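Local coordinates for protein molinate hydrolase (Gulosibacter molinativorax, PDB 4UB9) that hydrolyses the thiocarbamate herbicide molinate and is a zinc-binding member of the amidohydrolase family, built round a TIM-barrel-type domain, at residues 195-198 / 199-202; 50-53 / 54-57. All coordinates share one frame; numbering follows the deposited sequence.

Contact 1 (195-198 / 199-202); sequences VMSR and TFAD
The guanidinium of Arg198 has the backbone N of Thr199 over one face and Asp202 at its edge, where OD2 lies near the plane, 3.9 Å from NH1. This is a long salt bridge, with the two planes turned 38° apart; OD1 of the same carboxylate pairs with Arg193. The ring of Phe200 is approached obliquely by Met196, whose CE ends 3.5 Å from CD2 as the two side chains cross at about a right angle. The same methyl also meets Ala201 CB at 3.8 Å. Beyond these, the ring packs on Leu115 and Ala116 of helix 111-118 and receives a cation-pi contact from Arg117 of the second subunit.

Ser197 is the N-cap of helix 198-209. Its OG, placed between the backbone N and the carbonyl carbon (chi1 63°), turns back to accept from Phe200 N at 3.1 Å, the bond bending to 150°. Regular helical bonding follows, with Ala201 N donating to Ser197 O at 3.1 Å and Asp202 N to Arg198 O at 2.8 Å. An alanine at Ser197 would leave Phe200 N without its cap and would probably fray the first turn, while Glu113 of the second subunit would lose the hydroxyl it bonds.

Asp384 of the second subunit accepts from Arg198 N and bonds the Thr199 hydroxyl. With Glu113, it brings carboxylates across the interface to the start of the helix, where the partial positive charge of the helix N-terminus would be expected to favour their ionised form.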
ATOM      1  N   VAL A 195      -6.353   8.200  -0.850  1.00 26.67           N
ATOM      2  CA  VAL A 195      -5.926   9.498  -0.349  1.00 25.66           C
ATOM      3  C   VAL A 195      -6.725  10.670  -0.848  1.00 28.31           C
ATOM      4  O   VAL A 195      -6.316  11.810  -0.694  1.00 30.57           O
ATOM      5  CB  VAL A 195      -4.441   9.776  -0.672  1.00 27.18           C
ATOM      6  CG1 VAL A 195      -3.545   8.713  -0.080  1.00 29.85           C
ATOM      7  CG2 VAL A 195      -4.196   9.816  -2.168  1.00 28.62           C
ATOM      8  N   MET A 196      -7.850  10.401  -1.481  1.00 31.64           N
ATOM      9  CA  MET A 196      -8.721  11.455  -1.979  1.00 31.02           C
ATOM     10  C   MET A 196     -10.140  11.220  -1.430  1.00 31.36           C
ATOM     11  O   MET A 196     -10.435  10.141  -0.932  1.00 32.42           O
ATOM     12  CB  MET A 196      -8.765  11.457  -3.495  1.00 30.01           C
ATOM     13  CG  MET A 196      -9.481  10.253  -4.076  1.00 28.50           C
ATOM     14  SD  MET A 196      -9.224  10.004  -5.846  1.00 31.26           S
ATOM     15  CE  MET A 196      -9.971  11.502  -6.466  1.00 33.78           C
ATOM     16  N   SER A 197     -10.984  12.244  -1.497  1.00 27.32           N
ATOM     17  CA  SER A 197     -12.332  12.094  -1.039  1.00 31.76           C
ATOM     18  C   SER A 197     -13.074  11.118  -1.962  1.00 32.99           C
ATOM     19  O   SER A 197     -12.883  11.135  -3.183  1.00 32.88           O
ATOM     20  CB  SER A 197     -13.085  13.434  -0.980  1.00 31.02           C
ATOM     21  OG  SER A 197     -13.207  14.017  -2.260  1.00 33.63           O
ATOM     22  N   ARG A 198     -13.943  10.315  -1.368  1.00 29.01           N
ATOM     23  CA  ARG A 198     -14.825   9.459  -2.135  1.00 31.77           C
ATOM     24  C   ARG A 198     -15.757  10.300  -2.999  1.00 29.53           C
ATOM     25  O   ARG A 198     -16.015   9.974  -4.165  1.00 29.67           O
ATOM     26  CB  ARG A 198     -15.597   8.557  -1.197  1.00 36.96           C
ATOM     27  CG  ARG A 198     -16.551   7.581  -1.861  1.00 54.28           C
ATOM     28  CD  ARG A 198     -17.267   6.768  -0.779  1.00 61.40           C
ATOM     29  NE  ARG A 198     -17.876   7.542   0.324  1.00 81.27           N
ATOM     30  CZ  ARG A 198     -18.850   8.466   0.233  1.00 90.67           C
ATOM     31  NH1 ARG A 198     -19.381   8.830  -0.940  1.00 91.30           N
ATOM     32  NH2 ARG A 198     -19.279   9.055   1.347  1.00 91.91           N
ATOM     33  N   THR A 199     -16.222  11.411  -2.452  1.00 29.84           N
ATOM     34  CA  THR A 199     -17.164  12.265  -3.183  1.00 29.24           C
ATOM     35  C   THR A 199     -16.544  12.766  -4.494  1.00 31.07           C
ATOM     36  O   THR A 199     -17.171  12.695  -5.563  1.00 31.07           O
ATOM     37  CB  THR A 199     -17.559  13.482  -2.338  1.00 31.62           C
ATOM     38  OG1 THR A 199     -18.155  13.032  -1.126  1.00 37.61           O
ATOM     39  CG2 THR A 199     -18.549  14.345  -3.102  1.00 32.24           C
ATOM     40  N   PHE A 200     -15.298  13.244  -4.419  1.00 31.47           N
ATOM     41  CA  PHE A 200     -14.613  13.764  -5.628  1.00 30.23           C
ATOM     42  C   PHE A 200     -14.302  12.627  -6.598  1.00 27.28           C
ATOM     43  O   PHE A 200     -14.536  12.732  -7.777  1.00 30.06           O
ATOM     44  CB  PHE A 200     -13.329  14.494  -5.256  1.00 31.02           C
ATOM     45  CG  PHE A 200     -12.592  15.085  -6.437  1.00 28.61           C
ATOM     46  CD1 PHE A 200     -13.234  15.920  -7.331  1.00 31.24           C
ATOM     47  CD2 PHE A 200     -11.275  14.798  -6.646  1.00 29.98           C
ATOM     48  CE1 PHE A 200     -12.573  16.439  -8.427  1.00 33.52           C
ATOM     49  CE2 PHE A 200     -10.593  15.322  -7.727  1.00 30.51           C
ATOM     50  CZ  PHE A 200     -11.238  16.152  -8.612  1.00 32.62           C
ATOM     51  N   ALA A 201     -13.817  11.515  -6.072  1.00 28.98           N
ATOM     52  CA  ALA A 201     -13.521  10.349  -6.908  1.00 29.54           C
ATOM     53  C   ALA A 201     -14.764   9.855  -7.648  1.00 31.68           C
ATOM     54  O   ALA A 201     -14.716   9.564  -8.834  1.00 33.74           O
ATOM     55  CB  ALA A 201     -12.934   9.233  -6.086  1.00 29.73           C
ATOM     56  N   ASP A 202     -15.900   9.838  -6.962  1.00 30.26           N
ATOM     57  CA  ASP A 202     -17.160   9.396  -7.592  1.00 30.54           C
ATOM     58  C   ASP A 202     -17.621  10.360  -8.650  1.00 28.28           C
ATOM     59  O   ASP A 202     -18.138   9.988  -9.698  1.00 33.31           O
ATOM     60  CB  ASP A 202     -18.291   9.197  -6.544  1.00 31.03           C
ATOM     61  CG  ASP A 202     -18.086   7.978  -5.684  1.00 32.26           C
ATOM     62  OD1 ASP A 202     -17.228   7.118  -5.988  1.00 35.29           O
ATOM     63  OD2 ASP A 202     -18.758   7.864  -4.644  1.00 40.18           O
TER

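Contact 2 (50-53 / 54-57); sequences VPVP and ETTV
Thr55 OG1 sits between two carbonyl oxygens, 2.7 Å from Val52 O and 3.0 Å from Pro53 O. The hydroxyl has one proton for both acceptors, and which receives it is not settled. The contact lies at a G1 beta bulge, in which Glu54 and Thr55 together face Gly41, and where the chain turns a corner as it enters strand 55-60. Glu54 takes the left-handed backbone conformation expected at the first bulge position (phi 53°, psi 45°).

The hydroxyl ties the strand back to the incoming loop. Its reach follows from a first torsion of -50°, which puts OG1 beside the backbone N of Thr55 and anti to the carbonyl carbon. Backbone bonds fix the flanks: Val52 pairs with Leu43, Glu54 with Thr70 and Thr55 with Gly41. These bonds tie the corner to strand 41-43, of a different sheet from strand 55-60, and to Thr70 in a loop, with the Thr55 side chain buried against Leu43.

Val52 crosses Thr55 at about a right angle, but its rotamer is off a staggered position and its close approach to the hydroxyl is doubtful. Pro53 O also lies 3.2 Å from Thr55 N, at too poor an angle to bond.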
ATOM      1  N   VAL A  50       3.680   9.144 -56.531  1.00 52.70           N
ATOM      2  CA  VAL A  50       4.886   9.974 -56.679  1.00 53.55           C
ATOM      3  C   VAL A  50       4.535  11.467 -56.459  1.00 49.64           C
ATOM      4  O   VAL A  50       3.509  11.964 -56.964  1.00 53.13           O
ATOM      5  CB  VAL A  50       5.588   9.739 -58.053  1.00 53.40           C
ATOM      6  CG1 VAL A  50       4.648  10.093 -59.194  1.00 64.30           C
ATOM      7  CG2 VAL A  50       6.858  10.559 -58.181  1.00 51.73           C
ATOM      8  N   PRO A  51       5.361  12.172 -55.672  1.00 41.92           N
ATOM      9  CA  PRO A  51       5.130  13.590 -55.432  1.00 43.50           C
ATOM     10  C   PRO A  51       5.279  14.421 -56.703  1.00 45.41           C
ATOM     11  O   PRO A  51       6.085  14.071 -57.569  1.00 46.42           O
ATOM     12  CB  PRO A  51       6.190  13.963 -54.425  1.00 42.49           C
ATOM     13  CG  PRO A  51       7.191  12.871 -54.420  1.00 43.44           C
ATOM     14  CD  PRO A  51       6.547  11.662 -54.973  1.00 42.02           C
ATOM     15  N   VAL A  52       4.430  15.432 -56.834  1.00 43.11           N
ATOM     16  CA  VAL A  52       4.339  16.215 -58.045  1.00 46.19           C
ATOM     17  C   VAL A  52       4.876  17.613 -57.782  1.00 42.30           C
ATOM     18  O   VAL A  52       4.299  18.355 -57.015  1.00 43.02           O
ATOM     19  CB  VAL A  52       2.912  16.162 -58.718  1.00 53.24           C
ATOM     20  CG1 VAL A  52       1.820  15.787 -57.743  1.00 52.58           C
ATOM     21  CG2 VAL A  52       2.573  17.439 -59.490  1.00 49.19           C
ATOM     22  N   PRO A  53       6.011  17.966 -58.404  1.00 44.36           N
ATOM     23  CA  PRO A  53       6.573  19.288 -58.141  1.00 44.93           C
ATOM     24  C   PRO A  53       5.743  20.431 -58.742  1.00 47.96           C
ATOM     25  O   PRO A  53       4.820  20.205 -59.518  1.00 41.67           O
ATOM     26  CB  PRO A  53       7.976  19.225 -58.770  1.00 40.87           C
ATOM     27  CG  PRO A  53       8.152  17.835 -59.306  1.00 45.14           C
ATOM     28  CD  PRO A  53       6.766  17.284 -59.474  1.00 48.37           C
ATOM     29  N   GLU A  54       6.100  21.650 -58.374  1.00 55.48           N
ATOM     30  CA  GLU A  54       5.515  22.869 -58.998  1.00 62.99           C
ATOM     31  C   GLU A  54       4.021  22.915 -58.990  1.00 55.01           C
ATOM     32  O   GLU A  54       3.372  23.165 -60.016  1.00 56.53           O
ATOM     33  CB  GLU A  54       6.057  23.073 -60.422  1.00 65.34           C
ATOM     34  CG  GLU A  54       7.337  23.829 -60.278  1.00 67.76           C
ATOM     35  CD  GLU A  54       8.340  23.628 -61.368  1.00 69.24           C
ATOM     36  OE1 GLU A  54       8.113  22.829 -62.308  1.00 64.21           O
ATOM     37  OE2 GLU A  54       9.387  24.284 -61.256  1.00 81.27           O
ATOM     38  N   THR A  55       3.490  22.564 -57.842  1.00 52.04           N
ATOM     39  CA  THR A  55       2.054  22.398 -57.718  1.00 45.90           C
ATOM     40  C   THR A  55       1.498  23.512 -56.886  1.00 42.26           C
ATOM     41  O   THR A  55       2.159  24.053 -56.028  1.00 41.09           O
ATOM     42  CB  THR A  55       1.671  21.030 -57.127  1.00 48.15           C
ATOM     43  OG1 THR A  55       2.355  19.980 -57.837  1.00 47.34           O
ATOM     44  CG2 THR A  55       0.182  20.800 -57.241  1.00 51.04           C
ATOM     45  N   THR A  56       0.281  23.859 -57.234  1.00 42.04           N
ATOM     46  CA  THR A  56      -0.475  24.847 -56.555  1.00 46.08           C
ATOM     47  C   THR A  56      -1.804  24.246 -56.101  1.00 48.86           C
ATOM     48  O   THR A  56      -2.476  23.523 -56.833  1.00 48.87           O
ATOM     49  CB  THR A  56      -0.693  26.105 -57.436  1.00 50.95           C
ATOM     50  OG1 THR A  56       0.544  26.844 -57.474  1.00 59.35           O
ATOM     51  CG2 THR A  56      -1.810  27.006 -56.899  1.00 47.47           C
ATOM     52  N   VAL A  57      -2.158  24.588 -54.870  1.00 47.32           N
ATOM     53  CA  VAL A  57      -3.419  24.175 -54.274  1.00 44.92           C
ATOM     54  C   VAL A  57      -4.266  25.388 -53.952  1.00 47.52           C
ATOM     55  O   VAL A  57      -3.799  26.341 -53.318  1.00 55.71           O
ATOM     56  CB  VAL A  57      -3.203  23.410 -52.971  1.00 46.77           C
ATOM     57  CG1 VAL A  57      -4.550  23.024 -52.358  1.00 50.95           C
ATOM     58  CG2 VAL A  57      -2.336  22.194 -53.214  1.00 42.55           C
TER

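The two contacts stand on opposite sides of the chain's centre, about 56 Å apart between centres and about 45 Å between nearest atoms, and share no helix, strand or sheet. Contact 2 comes first along the chain and is complete well before contact 1 begins. It marks the entry into strand 55-60, in the mixed sheet with strands 36-39, 63-69 and 81-83, and no other chain of the assembly touches it. Contact 1 starts helix 198-209, after strand 174-175 of a parallel sheet, and lies against the second subunit. Both are away from the zinc ligands His282 and His302: one lies in the small beta region, the other at a subunit interface.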